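Local coordinates for amphoterin-induced protein 1 (Mus musculus, PDB 2XOT) that promotes the growth and fasciculation of neurites as a dimeric neuronal cell-adhesion protein with extracellular leucine-rich repeats and an immunoglobulin domain, at residues 19-24 / 40-45; 56-61 / 81-86; 186-191 / 217-222; 193-198 / 223-228. All coordinates share one frame; numbering follows the deposited sequence.

Contact 1. Residues 19-24 / 40-45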
loop_
_atom_site.group_PDB
_atom_site.type_symbol
_atom_site.label_atom_id
_atom_site.label_comp_id
_atom_site.label_asym_id
_atom_site.label_seq_id
_atom_site.Cartn_x
_atom_site.Cartn_y
_atom_site.Cartn_z
ATOM N N ALA B 19 -4.996 4.538 18.655
ATOM C CA ALA B 19 -4.104 5.563 18.156
ATOM C C ALA B 19 -4.769 6.194 16.932
ATOM O O ALA B 19 -4.619 5.694 15.824
ATOM C CB ALA B 19 -2.822 4.928 17.774
ATOM N N SER B 20 -5.497 7.290 17.136
ATOM C CA SER B 20 -6.444 7.845 16.155
ATOM C C SER B 20 -7.161 6.726 15.423
ATOM O O SER B 20 -7.945 6.008 16.034
ATOM C CB SER B 20 -5.812 8.887 15.208
ATOM O OG SER B 20 -4.750 8.366 14.430
ATOM N N ASN B 21 -6.895 6.550 14.130
ATOM C CA ASN B 21 -7.634 5.559 13.329
ATOM C C ASN B 21 -7.061 4.136 13.355
ATOM O O ASN B 21 -7.534 3.272 12.631
ATOM C CB ASN B 21 -7.899 6.067 11.898
ATOM C CG ASN B 21 -6.646 6.218 11.057
ATOM O OD1 ASN B 21 -5.540 5.897 11.485
ATOM N ND2 ASN B 21 -6.826 6.686 9.807
ATOM N N ILE B 22 -6.100 3.873 14.233
ATOM C CA ILE B 22 -5.598 2.512 14.435
ATOM C C ILE B 22 -6.012 1.902 15.794
ATOM O O ILE B 22 -5.730 2.477 16.839
ATOM C CB ILE B 22 -4.066 2.495 14.358
ATOM C CG1 ILE B 22 -3.621 2.827 12.921
ATOM C CG2 ILE B 22 -3.500 1.127 14.822
ATOM C CD1 ILE B 22 -2.129 2.790 12.736
ATOM N N LEU B 23 -6.672 0.738 15.773
ATOM C CA LEU B 23 -6.958 0.007 17.019
ATOM C C LEU B 23 -5.999 -1.147 17.075
ATOM O O LEU B 23 -5.990 -1.964 16.182
ATOM C CB LEU B 23 -8.384 -0.549 17.063
ATOM C CG LEU B 23 -9.616 0.365 17.095
ATOM C CD1 LEU B 23 -10.683 -0.239 18.006
ATOM C CD2 LEU B 23 -9.320 1.826 17.435
ATOM N N SER B 24 -5.178 -1.200 18.104
ATOM C CA SER B 24 -4.286 -2.346 18.326
ATOM C C SER B 24 -4.840 -3.126 19.522
ATOM O O SER B 24 -4.752 -2.649 20.647
ATOM C CB SER B 24 -2.856 -1.841 18.605
ATOM O OG SER B 24 -1.911 -2.901 18.783
ATOM N N TYR B 40 -14.559 5.275 12.840
ATOM C CA TYR B 40 -13.330 5.875 12.281
ATOM C C TYR B 40 -12.176 4.882 12.038
ATOM O O TYR B 40 -11.167 5.256 11.431
ATOM C CB TYR B 40 -12.867 7.072 13.143
ATOM C CG TYR B 40 -12.529 6.769 14.599
ATOM C CD1 TYR B 40 -11.494 5.924 14.930
ATOM C CD2 TYR B 40 -13.232 7.361 15.635
ATOM C CE1 TYR B 40 -11.187 5.632 16.230
ATOM C CE2 TYR B 40 -12.924 7.085 16.956
ATOM C CZ TYR B 40 -11.903 6.224 17.250
ATOM O OH TYR B 40 -11.557 5.944 18.566
ATOM N N THR B 41 -12.314 3.632 12.487
ATOM C CA THR B 41 -11.210 2.654 12.427
ATOM C C THR B 41 -10.744 2.357 10.993
ATOM O O THR B 41 -11.564 1.996 10.103
ATOM C CB THR B 41 -11.584 1.341 13.147
ATOM O OG1 THR B 41 -12.180 1.650 14.411
ATOM C CG2 THR B 41 -10.368 0.474 13.416
ATOM N N ALA B 42 -9.433 2.539 10.779
ATOM C CA ALA B 42 -8.767 2.273 9.495
ATOM C C ALA B 42 -8.049 0.912 9.500
ATOM O O ALA B 42 -8.086 0.192 8.505
ATOM C CB ALA B 42 -7.743 3.396 9.173
ATOM N N LEU B 43 -7.361 0.591 10.606
ATOM C CA LEU B 43 -6.681 -0.707 10.785
ATOM C C LEU B 43 -7.124 -1.277 12.112
ATOM O O LEU B 43 -7.165 -0.562 13.118
ATOM C CB LEU B 43 -5.157 -0.559 10.751
ATOM C CG LEU B 43 -4.248 -1.794 10.861
ATOM C CD1 LEU B 43 -3.060 -1.677 9.903
ATOM C CD2 LEU B 43 -3.709 -1.987 12.246
ATOM N N LEU B 44 -7.519 -2.542 12.094
ATOM C CA LEU B 44 -7.914 -3.255 13.290
ATOM C C LEU B 44 -7.044 -4.491 13.443
ATOM O O LEU B 44 -7.078 -5.414 12.590
ATOM C CB LEU B 44 -9.403 -3.601 13.176
ATOM C CG LEU B 44 -10.031 -4.425 14.298
ATOM C CD1 LEU B 44 -9.762 -3.763 15.645
ATOM C CD2 LEU B 44 -11.525 -4.586 13.994
ATOM N N ASP B 45 -6.252 -4.517 14.513
ATOM C CA ASP B 45 -5.343 -5.639 14.789
ATOM C C ASP B 45 -5.844 -6.466 15.953
ATOM O O ASP B 45 -5.716 -6.020 17.085
ATOM C CB ASP B 45 -3.937 -5.120 15.134
ATOM C CG ASP B 45 -2.941 -6.232 15.361
ATOM O OD1 ASP B 45 -3.256 -7.430 15.183
ATOM O OD2 ASP B 45 -1.801 -5.899 15.718
HETATM O O HOH W 1 -8.826 6.137 18.678
HETATM O O HOH W 2 -0.409 -3.511 16.593
#

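Contact 2. Residues 56-61 / 81-86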
loop_
_atom_site.group_PDB
_atom_site.type_symbol
_atom_site.label_atom_id
_atom_site.label_comp_id
_atom_site.label_asym_id
_atom_site.label_seq_id
_atom_site.Cartn_x
_atom_site.Cartn_y
_atom_site.Cartn_z
ATOM N N ALA B 56 -21.714 -13.325 11.998
ATOM C CA ALA B 56 -22.424 -12.312 11.221
ATOM C C ALA B 56 -22.358 -10.897 11.812
ATOM O O ALA B 56 -22.227 -9.915 11.078
ATOM C CB ALA B 56 -23.897 -12.726 11.031
ATOM N N GLU B 57 -22.465 -10.802 13.134
ATOM C CA GLU B 57 -22.499 -9.512 13.811
ATOM C C GLU B 57 -21.272 -9.307 14.689
ATOM O O GLU B 57 -21.376 -8.768 15.791
ATOM C CB GLU B 57 -23.769 -9.411 14.678
ATOM C CG GLU B 57 -25.087 -9.678 13.930
ATOM C CD GLU B 57 -25.476 -8.559 12.979
ATOM O OE1 GLU B 57 -25.044 -7.402 13.207
ATOM O OE2 GLU B 57 -26.235 -8.837 12.014
ATOM N N TRP B 58 -20.093 -9.716 14.228
ATOM C CA TRP B 58 -18.890 -9.360 14.967
ATOM C C TRP B 58 -18.792 -7.826 15.163
ATOM O O TRP B 58 -18.219 -7.380 16.138
ATOM C CB TRP B 58 -17.613 -9.950 14.323
ATOM C CG TRP B 58 -17.274 -9.427 12.948
ATOM C CD1 TRP B 58 -17.793 -9.847 11.756
ATOM C CD2 TRP B 58 -16.312 -8.409 12.632
ATOM N NE1 TRP B 58 -17.220 -9.140 10.711
ATOM C CE2 TRP B 58 -16.321 -8.244 11.226
ATOM C CE3 TRP B 58 -15.460 -7.602 13.401
ATOM C CZ2 TRP B 58 -15.490 -7.322 10.576
ATOM C CZ3 TRP B 58 -14.651 -6.695 12.761
ATOM C CH2 TRP B 58 -14.666 -6.563 11.358
ATOM N N THR B 59 -19.361 -7.029 14.259
ATOM C CA THR B 59 -19.438 -5.568 14.443
ATOM C C THR B 59 -20.800 -5.023 13.978
ATOM O O THR B 59 -21.038 -4.844 12.788
ATOM C CB THR B 59 -18.261 -4.792 13.725
ATOM O OG1 THR B 59 -18.488 -3.379 13.808
ATOM C CG2 THR B 59 -18.134 -5.165 12.256
ATOM N N PRO B 60 -21.724 -4.784 14.919
ATOM C CA PRO B 60 -22.987 -4.170 14.512
ATOM C C PRO B 60 -22.814 -2.799 13.856
ATOM O O PRO B 60 -23.639 -2.410 13.026
ATOM C CB PRO B 60 -23.754 -4.049 15.842
ATOM C CG PRO B 60 -23.156 -5.128 16.733
ATOM C CD PRO B 60 -21.703 -5.133 16.354
ATOM N N THR B 61 -21.747 -2.083 14.205
ATOM C CA THR B 61 -21.567 -0.693 13.768
ATOM C C THR B 61 -21.476 -0.483 12.253
ATOM O O THR B 61 -22.283 0.297 11.699
ATOM C CB THR B 61 -20.373 -0.014 14.482
ATOM O OG1 THR B 61 -20.827 0.502 15.741
ATOM C CG2 THR B 61 -19.790 1.141 13.644
ATOM N N SER B 81 -21.189 -16.330 6.409
ATOM C CA SER B 81 -21.450 -15.937 5.023
ATOM C C SER B 81 -21.821 -14.456 4.913
ATOM O O SER B 81 -22.001 -13.935 3.809
ATOM C CB SER B 81 -22.571 -16.805 4.450
ATOM O OG SER B 81 -23.643 -16.887 5.384
ATOM N N GLU B 82 -21.933 -13.780 6.054
ATOM C CA GLU B 82 -22.231 -12.350 6.083
ATOM C C GLU B 82 -21.171 -11.550 6.840
ATOM O O GLU B 82 -21.392 -10.396 7.152
ATOM C CB GLU B 82 -23.564 -12.119 6.789
ATOM C CG GLU B 82 -24.667 -13.096 6.398
ATOM C CD GLU B 82 -25.123 -12.922 4.975
ATOM O OE1 GLU B 82 -25.312 -11.756 4.555
ATOM O OE2 GLU B 82 -25.312 -13.952 4.279
ATOM N N ALA B 83 -20.035 -12.163 7.143
ATOM C CA ALA B 83 -19.033 -11.554 8.012
ATOM C C ALA B 83 -18.406 -10.290 7.412
ATOM O O ALA B 83 -17.920 -9.437 8.140
ATOM C CB ALA B 83 -17.962 -12.556 8.343
ATOM N N PHE B 84 -18.434 -10.167 6.094
ATOM C CA PHE B 84 -17.730 -9.084 5.415
ATOM C C PHE B 84 -18.665 -8.024 4.852
ATOM O O PHE B 84 -18.231 -7.077 4.196
ATOM C CB PHE B 84 -16.824 -9.685 4.355
ATOM C CG PHE B 84 -15.833 -10.671 4.915
ATOM C CD1 PHE B 84 -14.935 -10.291 5.893
ATOM C CD2 PHE B 84 -15.811 -11.983 4.486
ATOM C CE1 PHE B 84 -14.021 -11.187 6.406
ATOM C CE2 PHE B 84 -14.901 -12.890 5.012
ATOM C CZ PHE B 84 -14.008 -12.486 5.972
ATOM N N VAL B 85 -19.960 -8.151 5.154
ATOM C CA VAL B 85 -20.920 -7.085 4.840
ATOM C C VAL B 85 -20.585 -5.706 5.473
ATOM O O VAL B 85 -20.745 -4.675 4.794
ATOM C CB VAL B 85 -22.359 -7.511 5.224
ATOM C CG1 VAL B 85 -23.313 -6.334 5.153
ATOM C CG2 VAL B 85 -22.828 -8.646 4.315
ATOM N N PRO B 86 -20.111 -5.674 6.750
ATOM C CA PRO B 86 -19.777 -4.402 7.390
ATOM C C PRO B 86 -18.462 -3.734 6.975
ATOM O O PRO B 86 -18.256 -2.554 7.333
ATOM C CB PRO B 86 -19.694 -4.755 8.886
ATOM C CG PRO B 86 -19.642 -6.206 8.965
ATOM C CD PRO B 86 -19.843 -6.812 7.641
HETATM O O HOH W 3 -22.975 -8.972 8.865
#

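Contact 3. Residues 186-191 / 217-222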
loop_
_atom_site.group_PDB
_atom_site.type_symbol
_atom_site.label_atom_id
_atom_site.label_comp_id
_atom_site.label_asym_id
_atom_site.label_seq_id
_atom_site.Cartn_x
_atom_site.Cartn_y
_atom_site.Cartn_z
ATOM N N LEU B 186 -0.208 -19.384 -19.604
ATOM C CA LEU B 186 -0.389 -18.185 -18.789
ATOM C C LEU B 186 0.601 -17.109 -19.219
ATOM O O LEU B 186 1.682 -17.418 -19.679
ATOM C CB LEU B 186 -0.180 -18.474 -17.295
ATOM C CG LEU B 186 -1.283 -19.047 -16.393
ATOM C CD1 LEU B 186 -2.324 -19.775 -17.175
ATOM C CD2 LEU B 186 -0.663 -19.952 -15.294
ATOM N N PRO B 187 0.226 -15.839 -19.051
ATOM C CA PRO B 187 1.186 -14.768 -19.254
ATOM C C PRO B 187 2.258 -14.811 -18.161
ATOM O O PRO B 187 1.965 -15.151 -17.026
ATOM C CB PRO B 187 0.340 -13.493 -19.157
ATOM C CG PRO B 187 -0.905 -13.883 -18.508
ATOM C CD PRO B 187 -1.094 -15.349 -18.632
ATOM N N ALA B 188 3.485 -14.487 -18.537
ATOM C CA ALA B 188 4.638 -14.534 -17.652
ATOM C C ALA B 188 4.463 -13.707 -16.398
ATOM O O ALA B 188 5.043 -14.043 -15.387
ATOM C CB ALA B 188 5.892 -14.089 -18.408
ATOM N N TRP B 189 3.660 -12.641 -16.448
ATOM C CA TRP B 189 3.349 -11.859 -15.234
ATOM C C TRP B 189 2.526 -12.604 -14.193
ATOM O O TRP B 189 2.597 -12.273 -13.006
ATOM C CB TRP B 189 2.689 -10.498 -15.549
ATOM C CG TRP B 189 1.309 -10.490 -16.144
ATOM C CD1 TRP B 189 0.985 -10.298 -17.474
ATOM C CD2 TRP B 189 0.052 -10.569 -15.440
ATOM N NE1 TRP B 189 -0.371 -10.295 -17.631
ATOM C CE2 TRP B 189 -0.973 -10.461 -16.408
ATOM C CE3 TRP B 189 -0.301 -10.743 -14.099
ATOM C CZ2 TRP B 189 -2.335 -10.517 -16.070
ATOM C CZ3 TRP B 189 -1.646 -10.798 -13.760
ATOM C CH2 TRP B 189 -2.647 -10.693 -14.740
ATOM N N VAL B 190 1.758 -13.601 -14.628
ATOM C CA VAL B 190 1.097 -14.501 -13.697
ATOM C C VAL B 190 2.108 -15.552 -13.208
ATOM O O VAL B 190 2.237 -15.786 -12.013
ATOM C CB VAL B 190 -0.145 -15.138 -14.312
ATOM C CG1 VAL B 190 -0.741 -16.163 -13.363
ATOM C CG2 VAL B 190 -1.192 -14.042 -14.623
ATOM N N LYS B 191 2.863 -16.133 -14.125
ATOM C CA LYS B 191 3.819 -17.177 -13.763
ATOM C C LYS B 191 4.846 -16.636 -12.787
ATOM O O LYS B 191 5.373 -17.384 -11.942
ATOM C CB LYS B 191 4.540 -17.742 -15.004
ATOM C CG LYS B 191 3.686 -18.361 -16.108
ATOM C CD LYS B 191 4.495 -18.489 -17.449
ATOM C CE LYS B 191 3.800 -19.369 -18.454
ATOM N NZ LYS B 191 4.489 -19.428 -19.790
ATOM N N ARG B 217 13.718 -17.424 -18.090
ATOM C CA ARG B 217 13.051 -16.125 -18.032
ATOM C C ARG B 217 13.332 -15.346 -16.748
ATOM O O ARG B 217 12.898 -14.194 -16.608
ATOM C CB ARG B 217 11.545 -16.310 -18.207
ATOM C CG ARG B 217 11.121 -16.746 -19.626
ATOM C CD ARG B 217 11.241 -15.606 -20.635
ATOM N NE ARG B 217 10.808 -14.348 -20.025
ATOM C CZ ARG B 217 9.587 -13.811 -20.111
ATOM N NH1 ARG B 217 8.644 -14.371 -20.848
ATOM N NH2 ARG B 217 9.342 -12.666 -19.486
ATOM N N GLN B 218 14.054 -15.967 -15.814
ATOM C CA GLN B 218 14.380 -15.364 -14.536
ATOM C C GLN B 218 13.160 -14.896 -13.761
ATOM O O GLN B 218 13.187 -13.855 -13.115
ATOM C CB GLN B 218 15.411 -14.241 -14.718
ATOM C CG GLN B 218 16.789 -14.791 -15.032
ATOM C CD GLN B 218 17.833 -13.695 -15.119
ATOM O OE1 GLN B 218 17.848 -12.914 -16.061
ATOM N NE2 GLN B 218 18.697 -13.624 -14.116
ATOM N N LEU B 219 12.102 -15.704 -13.801
ATOM C CA LEU B 219 10.900 -15.446 -13.026
ATOM C C LEU B 219 11.210 -15.650 -11.539
ATOM O O LEU B 219 11.883 -16.605 -11.174
ATOM C CB LEU B 219 9.776 -16.388 -13.459
ATOM C CG LEU B 219 9.368 -16.361 -14.933
ATOM C CD1 LEU B 219 8.169 -17.267 -15.159
ATOM C CD2 LEU B 219 9.089 -14.935 -15.463
ATOM N N SER B 220 10.710 -14.743 -10.704
ATOM C CA SER B 220 10.997 -14.735 -9.264
ATOM C C SER B 220 10.549 -15.982 -8.576
ATOM O O SER B 220 11.212 -16.456 -7.665
ATOM C CB SER B 220 10.298 -13.568 -8.604
ATOM O OG SER B 220 10.686 -12.383 -9.246
ATOM N N SER B 221 9.408 -16.508 -9.021
ATOM C CA SER B 221 8.845 -17.744 -8.466
ATOM C C SER B 221 9.858 -18.907 -8.537
ATOM O O SER B 221 9.842 -19.806 -7.696
ATOM C CB SER B 221 7.531 -18.100 -9.190
ATOM O OG SER B 221 7.709 -18.260 -10.595
ATOM N N VAL B 222 10.735 -18.879 -9.542
ATOM C CA VAL B 222 11.826 -19.849 -9.655
ATOM C C VAL B 222 13.142 -19.334 -9.053
ATOM O O VAL B 222 13.748 -20.001 -8.213
ATOM C CB VAL B 222 12.049 -20.249 -11.132
ATOM C CG1 VAL B 222 13.381 -20.970 -11.308
ATOM C CG2 VAL B 222 10.905 -21.131 -11.616
#

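Contact 4. Residues 193-198 / 223-228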
loop_
_atom_site.group_PDB
_atom_site.type_symbol
_atom_site.label_atom_id
_atom_site.label_comp_id
_atom_site.label_asym_id
_atom_site.label_seq_id
_atom_site.Cartn_x
_atom_site.Cartn_y
_atom_site.Cartn_z
ATOM N N GLY B 193 4.570 -14.824 -10.249
ATOM C CA GLY B 193 4.123 -14.950 -8.854
ATOM C C GLY B 193 3.371 -16.219 -8.517
ATOM O O GLY B 193 2.610 -16.233 -7.569
ATOM N N LEU B 194 3.577 -17.282 -9.283
ATOM C CA LEU B 194 2.948 -18.561 -9.017
ATOM C C LEU B 194 3.954 -19.455 -8.306
ATOM O O LEU B 194 4.863 -20.001 -8.949
ATOM C CB LEU B 194 2.507 -19.218 -10.328
ATOM C CG LEU B 194 1.785 -20.549 -10.201
ATOM C CD1 LEU B 194 0.588 -20.402 -9.202
ATOM C CD2 LEU B 194 1.337 -21.036 -11.604
ATOM N N TYR B 195 3.802 -19.584 -6.988
ATOM C CA TYR B 195 4.782 -20.266 -6.148
ATOM C C TYR B 195 4.333 -21.712 -5.877
ATOM O O TYR B 195 3.268 -21.959 -5.312
ATOM C CB TYR B 195 5.061 -19.497 -4.836
ATOM C CG TYR B 195 5.631 -18.084 -4.989
ATOM C CD1 TYR B 195 7.004 -17.870 -5.127
ATOM C CD2 TYR B 195 4.819 -16.973 -4.963
ATOM C CE1 TYR B 195 7.532 -16.593 -5.253
ATOM C CE2 TYR B 195 5.344 -15.689 -5.113
ATOM C CZ TYR B 195 6.695 -15.505 -5.262
ATOM O OH TYR B 195 7.216 -14.241 -5.388
ATOM N N LEU B 196 5.157 -22.671 -6.301
ATOM C CA LEU B 196 4.821 -24.079 -6.243
ATOM C C LEU B 196 5.880 -24.911 -5.517
ATOM O O LEU B 196 5.816 -26.146 -5.539
ATOM C CB LEU B 196 4.608 -24.629 -7.663
ATOM C CG LEU B 196 3.534 -23.932 -8.526
ATOM C CD1 LEU B 196 3.545 -24.448 -9.974
ATOM C CD2 LEU B 196 2.108 -24.077 -7.942
ATOM N N HIS B 197 6.819 -24.239 -4.855
ATOM C CA HIS B 197 7.966 -24.916 -4.244
ATOM C C HIS B 197 7.524 -25.635 -2.965
ATOM O O HIS B 197 6.484 -25.325 -2.382
ATOM C CB HIS B 197 9.132 -23.942 -3.941
ATOM C CG HIS B 197 8.740 -22.779 -3.094
ATOM N ND1 HIS B 197 8.904 -22.763 -1.720
ATOM C CD2 HIS B 197 8.129 -21.617 -3.415
ATOM C CE1 HIS B 197 8.426 -21.631 -1.242
ATOM N NE2 HIS B 197 7.947 -20.921 -2.246
ATOM N N ASN B 198 8.324 -26.605 -2.568
ATOM C CA ASN B 198 8.079 -27.387 -1.373
ATOM C C ASN B 198 6.743 -28.143 -1.409
ATOM O O ASN B 198 5.960 -28.149 -0.451
ATOM C CB ASN B 198 8.242 -26.525 -0.116
ATOM C CG ASN B 198 8.529 -27.375 1.135
ATOM O OD1 ASN B 198 9.181 -28.415 1.043
ATOM N ND2 ASN B 198 7.995 -26.952 2.294
ATOM N N MET B 223 13.582 -18.149 -9.461
ATOM C CA MET B 223 14.861 -17.607 -8.974
ATOM C C MET B 223 14.937 -17.513 -7.432
ATOM O O MET B 223 15.967 -17.836 -6.840
ATOM C CB MET B 223 15.155 -16.245 -9.601
ATOM C CG MET B 223 15.237 -16.251 -11.114
ATOM S SD MET B 223 16.318 -17.503 -11.831
ATOM C CE MET B 223 15.128 -18.767 -12.116
ATOM N N ASP B 224 13.856 -17.119 -6.772
ATOM C CA ASP B 224 13.902 -16.971 -5.312
ATOM C C ASP B 224 13.919 -18.317 -4.545
ATOM O O ASP B 224 14.300 -18.351 -3.386
ATOM C CB ASP B 224 12.730 -16.114 -4.827
ATOM C CG ASP B 224 12.773 -14.708 -5.345
ATOM O OD1 ASP B 224 13.830 -14.255 -5.768
ATOM O OD2 ASP B 224 11.741 -14.028 -5.315
ATOM N N PHE B 225 13.543 -19.407 -5.200
ATOM C CA PHE B 225 13.246 -20.683 -4.538
ATOM C C PHE B 225 13.738 -21.918 -5.261
ATOM O O PHE B 225 13.208 -23.018 -5.051
ATOM C CB PHE B 225 11.732 -20.793 -4.337
ATOM C CG PHE B 225 11.193 -19.739 -3.431
ATOM C CD1 PHE B 225 11.403 -19.822 -2.066
ATOM C CD2 PHE B 225 10.493 -18.654 -3.930
ATOM C CE1 PHE B 225 10.931 -18.836 -1.212
ATOM C CE2 PHE B 225 10.035 -17.673 -3.073
ATOM C CZ PHE B 225 10.244 -17.777 -1.721
ATOM N N GLN B 226 14.776 -21.763 -6.084
ATOM C CA GLN B 226 15.285 -22.880 -6.886
ATOM C C GLN B 226 15.571 -24.145 -6.044
ATOM O O GLN B 226 15.272 -25.259 -6.468
ATOM C CB GLN B 226 16.557 -22.461 -7.620
ATOM C CG GLN B 226 16.318 -21.510 -8.738
ATOM C CD GLN B 226 17.610 -21.132 -9.448
ATOM O OE1 GLN B 226 18.384 -20.304 -8.948
ATOM N NE2 GLN B 226 17.851 -21.742 -10.603
ATOM N N GLU B 227 16.138 -23.942 -4.863
ATOM C CA GLU B 227 16.517 -25.022 -3.963
ATOM C C GLU B 227 15.295 -25.723 -3.325
ATOM O O GLU B 227 15.434 -26.808 -2.768
ATOM C CB GLU B 227 17.440 -24.479 -2.848
ATOM N N ASP B 228 14.109 -25.119 -3.382
ATOM C CA ASP B 228 12.903 -25.770 -2.807
ATOM C C ASP B 228 11.919 -26.327 -3.846
ATOM O O ASP B 228 10.841 -26.854 -3.491
ATOM C CB ASP B 228 12.192 -24.817 -1.845
ATOM C CG ASP B 228 13.041 -24.476 -0.645
ATOM O OD1 ASP B 228 13.440 -25.407 0.097
ATOM O OD2 ASP B 228 13.313 -23.271 -0.452
HETATM O O HOH W 4 9.665 -13.763 -4.028
#

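Contact 1. Residues 19-24 / 40-45
Leu23 and Leu43 join the strands 22-24 and 43-45, which run parallel, through a backbone bond of 3.0 Å from Leu23 N to Leu43 O. The ladder continues from Asp45 N to Leu23 O at 3.1 Å and begins at Asn21 O, which takes Ala42 N at 2.8 Å and, more weakly, Leu43 N. A type II' turn from Ala19 to Ile22 folds the chain back just before this ladder, making the N-terminal cap of the repeats a hairpin whose second strand pairs with the first repeat.

Two waters close the ends. One donates to Ser20 O at 2.8 Å and also bonds Tyr40 OH, which has a further partner in Ser11 OG. Tyr40 CG stands between its backbone N and carbonyl carbon (chi1 60°), and the ring beyond it brings CE1 within 3.3 Å of Ser20 O. The second water bonds Ser24 OG and donates to Asp45 OD2 at 2.9 Å, while Asp45 OD1 bonds Ser47 OG.

Leu23 crosses Thr41 at about a right angle, CG lying 3.8 Å from Thr41 CG2, and Thr41 OG1 is held by Pro38 O. Ile22 and Leu43 run side by side, Ile22 CG2 meeting Leu43 CD2 at 4.0 Å. Tyr142 OH of the second subunit bonds Asn21 OD1. Backbone bonds thus add the cap's second strand to the repeats, with strand 17-19 outermost; Leu23 and Leu44 take one face, and Ile22, Leu43, Ser24 and Asp45 the other, where Ile22 and Ser24 pack on tyrosines of the second subunit.

Contact 2. Residues 56-61 / 81-86
Trp58 NE1 donates to Ala83 O at 2.7 Å in a nearly straight bond, with an N-H...O angle of 175°. The oxygen lies almost in the indole plane, at the ring's edge, and the N-H meets one of its lone pairs in the carbonyl plane.

Thr59 CG2 stands 3.5 Å above the plane of the Trp58 ring, over its centre. The same methyl touches Pro86 CB at 3.7 Å, and Pro86 CG comes within 4.2 Å of Trp58 NE1. At the outer end Ala56 CB meets Glu82 CB at 4.3 Å, and a water donates to both Ala56 O and Glu82 O.

In the next shell, Ala83 O belongs to the middle peptide of a type I turn from Glu82 to Val85, which probably orients it, and Ser80 OG accepts from Glu82 N ahead of it. Pro86 is tied by a backbone bond to Leu63, while Val87 packs against the Trp58 side chain. Both segments are irregular loops on the convex side of the solenoid, in the first and second leucine-rich repeats.

Where backbone pairing is lacking, a side-chain N-H and a water carry the polar links between the two loops: the indole N-H gives the carbonyl of the buried Ala83 a donor, and this bond probably fixes the rotation of the ring.

Contact 3. Residues 186-191 / 217-222
Ser221 OG lies between its own backbone N and carbonyl carbon (chi1 58°), and from there it donates to Lys191 O at 2.8 Å, approaching from 21° out of the carbonyl plane. Arg217 is bent at chi2 and chi3, and its guanidinium lies by Ala188, with NH1 at 3.7 Å and NH2 at 3.9 Å from Ala188 CB.

Between these two ends Leu219 fills the middle with its two methyls. CD1 packs on Lys191 CB at 3.7 Å, and CD2 touches Ala188 O at 4.1 Å and, more distantly, Ala188 CB. The Lys191 chain runs extended beyond CG to NZ, which bonds Gln184 O. Lys191 NZ stays 6.6 Å from Arg217 NH1, a like charge whose repulsion is probably eased by the salt bridge of Arg217 NH2 to Glu327. That NH2 also bonds Asp269 O, and Asp269 OD1 takes Ala188 N, so both segments reach residues of the immunoglobulin domain.

An alanine in place of Ser221 would probably leave Lys191 O without its hydroxyl donor and remove the one hydrogen bond between the two segments.

The contact belongs to the C-terminal cap of the repeats. Gln218 ends helix 205-216 in a Schellman motif, Leu219 then serves as N-cap of the short helix 220-223, and the paired segment carries helix 188-191 just ahead of strand 194-195. Trp214 of helix 205-216 packs against Lys191, Leu219 and Ser221, and thus against residues of both segments.

Contact 4. Residues 193-198 / 223-228
Phe225 and His197 meet face to face. The phenylalanine CB lies over the imidazole in a CH-pi contact, 4.0 Å from the centroid and 24° off the ring normal. CG is anti to the carbonyl carbon (chi1 -63°), and the ring beyond forms an offset stack with His197, centroids 3.9 Å apart and planes at 4°. CG, CD1, CE1 and CZ lie against the imidazole; CD2 touches both the imidazole and Tyr195 CD1, and CE2 reaches Tyr195 CE1 at 3.5 Å, the tyrosine approaching near the plane of the phenyl ring.

This aromatic cluster ties strand 194-195, the last of the long repeat sheet, to the loop after helix 220-223 in the C-terminal cap. Phe225 also meets the ring of Tyr40 of the second subunit. An alanine in place of Phe225 would probably leave the imidazole without its stacked partner and open a gap beside Tyr195.

Further along, His197 CB packs on Asp228 CB at 3.8 Å, and Asn198 N donates to Asp228 O at 2.7 Å. Asp228 OD1 bonds Val10 N of the second subunit. Tyr195 OH bonds a water at 2.8 Å that donates to Asp224 OD2.

Overall arrangement
All four contacts are largely buried: contacts 1, 3 and 4 have no exposed residue among those that touch, whereas contact 2 includes the exposed Glu82. Contacts 1 and 4 lie toward opposite ends of the same long sheet, with centres about 35 Å apart, and both contribute rings to the dimer interface. Contact 1, joining N-terminal cap to first repeat, rests on backbone strand pairing, contact 4 on stacked rings. Contact 2 joins convex-side loops through an indole N-H, and its Trp58 packs against Leu44 of contact 1. Contacts 3 and 4 adjoin within the C-terminal cap, Ser221 lying against Leu194 and Tyr195; contact 3 combines aliphatic packing with a hydroxyl bond and faces the immunoglobulin domain instead of the dimer partner.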